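Local coordinates for carboxymuconolactone decarboxylase family protein (Methanocaldococcus jannaschii, PDB 3D7I), which is possibly involved in oxygen detoxification and, as a carboxymuconolactone decarboxylase family member, may have peroxiredoxin-type oxidoreductase activity, at the interface of chains A and B and the interface of chains A and C. Residues are numbered along the deposited sequence; one frame, centred on the assembly and turned at random. Chains: chain A/B/C, carboxymuconolactone decarboxylase family protein.

Chain A takes part in both contacts, at places whose C-alpha centres lie about 26 Å apart. In contact 1 its N-terminal helix 10-18 meets helix 92-104 of chain B; in contact 2 the ends of its helices 41-53 and 76-90 receive helix 41-53 of chain C and the loop that follows. No helix is common to the two. Contact 2 belongs to a two-fold interface and has a twin with the chains exchanged, whereas the A–B interface is not an exact two-fold. Together they could link two-fold pairs in the deposited six-copy assembly, though the structure alone does not show that this is the biological oligomer.

Contact 1: the interface of chains A and B. Residues chain A 10-11, 14-15; chain B 96, 99-100, 103.
B:Glu103 reaches from the C-terminal end of helix 92-104 to the first turn of helix 10-18 of chain A, a helix-to-helix patch between two copies of the protein in the deposited assembly, which may or may not be the biological one. Its carboxylate lies over A:Gly11 and beside A:Val14. Carboxylate oxygen OE2 is 2.8 Å from the backbone carbonyl O of A:Gly11. The other oxygen, OE1, is 2.9 Å from carbonyl O of A:Glu10, a poorly ordered residue with an incomplete side chain. Carbonyls and an ionised carboxylate can only accept, so the two pairs read as clashes rather than as an established grip. The carboxylate also sits too close to A:Val14, and its exact placement is doubtful. Methylene CG of B:Glu103 is 3.4 Å from methyl CG2 of A:Val14, a contact that shares this doubt, the side chains meeting from opposite directions. With CG beside its own backbone N (chi1 -70°) and the chain extended beyond it, B:Glu103 spans the gap to this turn. Cut back to an alanine, this position would probably leave A:Val14 without its aliphatic neighbour and open a gap above A:Gly11, whatever the exact pose of the carboxylate. Farther along the two helices the packing is lighter. A:Gly11, with no side chain to intervene, brings its CA within 4.1 Å of backbone N of B:Lys100, whose side chain is incomplete, and equally near the carbonyl O of B:Thr96. B:Thr96, B:Met99, B:Lys100 and B:Glu103 follow one another along a single face of helix 92-104. Within this row B:Met99, a selenomethionine, crosses A:Val15 at about a right angle, CG lying 4.0 Å from methyl CG2.

Contact 2: the interface of chains A and C. Residues chain A 50, 54, 86, 89-90; chain C 51, 55.
C:Arg55 spans the two-fold interface to A:Thr89 and A:Ser90, at the end of helix 76-90, in this all-helical member of the carboxymuconolactone decarboxylase family. Hydrogen bonds come from both terminal nitrogens of its guanidinium. NH2 donates to the backbone carbonyl O of A:Thr89 at 2.8 Å; that oxygen lies 20° out of the guanidinium plane, and NH2 approaches from above the carbonyl plane rather than on a lone pair. NH1 donates to the hydroxyl OG of A:Ser90 at 3.0 Å, here nearly in the guanidinium plane. The fork thus takes one backbone and one side-chain acceptor, which should limit rotation of the guanidinium; a bend at chi3 (-65°) turns it towards them. Behind the fork, hydroxyl OG1 of A:Thr89 hydrogen-bonds OG of A:Ser90 at 3.0 Å, direction undecided, tying that acceptor to its neighbour; a weak bond also runs from OG1 to the carbonyl O of A:Val86.

Van der Waals contacts centre on C:Ile51, one turn earlier in chain C. Branch methyl CG2, anti to its own N, lies 3.5 Å from OG1 of A:Thr89 and also meets CB of A:Ser54 at 3.8 Å and CB of A:Thr89 at 3.9 Å. The longer arm extends past A:Gly50, CG1 passing 3.6 Å from its carbonyl O, and ends with CD1 at 4.0 Å from methyl CG2 of A:Val86, crossing that valine at about a right angle.

Contact 1: the interface of chains A and B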
# COMPACT_ATOMS: atom_id res chain seq x y z
N GLU A 10 1.31 -24.40 0.47
CA GLU A 10 2.50 -24.86 -0.24
C GLU A 10 3.73 -24.09 0.27
O GLU A 10 4.78 -24.69 0.54
CB GLU A 10 2.35 -24.68 -1.76
N GLY A 11 3.57 -22.76 0.40
CA GLY A 11 4.62 -21.89 0.90
C GLY A 11 5.19 -22.44 2.20
O GLY A 11 6.41 -22.63 2.33
N VAL A 14 7.11 -25.97 2.40
CA VAL A 14 8.53 -25.97 2.01
C VAL A 14 9.38 -25.26 3.05
O VAL A 14 10.51 -25.69 3.32
CB VAL A 14 8.78 -25.32 0.64
CG1 VAL A 14 10.22 -25.58 0.20
CG2 VAL A 14 7.80 -25.86 -0.41
N VAL A 15 8.83 -24.21 3.65
CA VAL A 15 9.48 -23.55 4.78
C VAL A 15 9.72 -24.59 5.89
O VAL A 15 10.82 -24.72 6.39
CB VAL A 15 8.66 -22.37 5.33
CG1 VAL A 15 9.34 -21.75 6.51
CG2 VAL A 15 8.45 -21.30 4.25
N THR B 96 4.30 -15.71 2.52
CA THR B 96 3.84 -17.04 2.07
C THR B 96 3.56 -17.01 0.56
O THR B 96 3.89 -17.97 -0.14
CB THR B 96 2.61 -17.52 2.87
OG1 THR B 96 1.56 -16.59 2.70
CG2 THR B 96 2.93 -17.62 4.35
N MSE B 99 7.03 -17.11 -1.12
CA MSE B 99 7.66 -18.40 -0.94
C MSE B 99 7.07 -19.40 -1.92
O MSE B 99 7.80 -20.20 -2.48
CB MSE B 99 7.53 -18.94 0.49
CG MSE B 99 8.55 -18.47 1.45
SE MSE B 99 10.40 -19.06 1.05
CE MSE B 99 10.17 -20.21 0.23
N LYS B 100 5.75 -19.37 -2.09
CA LYS B 100 5.07 -20.27 -3.04
C LYS B 100 5.51 -20.05 -4.49
O LYS B 100 5.71 -21.01 -5.25
CB LYS B 100 3.56 -20.13 -2.91
CG LYS B 100 2.77 -21.02 -3.88
N GLU B 103 9.06 -21.40 -4.84
CA GLU B 103 9.00 -22.86 -4.88
C GLU B 103 8.66 -23.35 -6.28
O GLU B 103 9.24 -24.33 -6.76
CB GLU B 103 7.96 -23.38 -3.90
CG GLU B 103 8.36 -23.20 -2.44
CD GLU B 103 7.18 -23.28 -1.45
OE1 GLU B 103 6.08 -23.74 -1.85
OE2 GLU B 103 7.38 -22.89 -0.27

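Contact 2: the interface of chains A and C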
# COMPACT_ATOMS: atom_id res chain seq x y z
N GLY A 50 -10.25 -8.46 7.86
CA GLY A 50 -10.39 -7.07 7.51
C GLY A 50 -9.11 -6.51 6.95
O GLY A 50 -9.08 -5.79 5.93
N SER A 54 -8.39 -5.45 2.95
CA SER A 54 -8.12 -4.07 2.62
C SER A 54 -7.02 -3.92 1.59
O SER A 54 -6.83 -2.82 1.07
CB SER A 54 -7.78 -3.26 3.88
OG SER A 54 -6.48 -3.56 4.36
N VAL A 86 -14.18 -2.54 5.73
CA VAL A 86 -13.19 -2.41 4.64
C VAL A 86 -13.58 -1.28 3.68
O VAL A 86 -12.75 -0.45 3.32
CB VAL A 86 -13.04 -3.75 3.89
CG1 VAL A 86 -12.16 -3.58 2.65
CG2 VAL A 86 -12.44 -4.85 4.89
N THR A 89 -12.98 2.19 5.36
CA THR A 89 -11.57 2.47 5.63
C THR A 89 -10.71 2.44 4.39
O THR A 89 -9.62 3.00 4.36
CB THR A 89 -10.95 1.46 6.62
OG1 THR A 89 -11.08 0.13 6.07
CG2 THR A 89 -11.62 1.54 8.01
N SER A 90 -11.19 1.77 3.36
CA SER A 90 -10.32 1.39 2.24
C SER A 90 -10.86 1.60 0.83
O SER A 90 -10.10 1.53 -0.13
CB SER A 90 -9.87 -0.07 2.40
OG SER A 90 -9.36 -0.34 3.70
N ILE C 51 -7.20 -2.28 10.57
CA ILE C 51 -6.97 -1.90 9.18
C ILE C 51 -6.11 -0.63 9.07
O ILE C 51 -5.10 -0.62 8.39
CB ILE C 51 -8.29 -1.72 8.40
CG1 ILE C 51 -8.99 -3.08 8.25
CG2 ILE C 51 -7.98 -1.05 7.02
CD1 ILE C 51 -10.45 -2.97 7.76
N ARG C 55 -1.48 0.36 8.04
CA ARG C 55 -1.01 1.37 7.07
C ARG C 55 -0.24 2.51 7.76
O ARG C 55 0.01 2.46 8.97
CB ARG C 55 -2.23 1.91 6.31
CG ARG C 55 -2.98 0.79 5.63
CD ARG C 55 -3.89 1.27 4.56
NE ARG C 55 -4.94 2.09 5.13
CZ ARG C 55 -6.25 1.92 4.94
NH1 ARG C 55 -6.73 0.93 4.18
NH2 ARG C 55 -7.09 2.77 5.50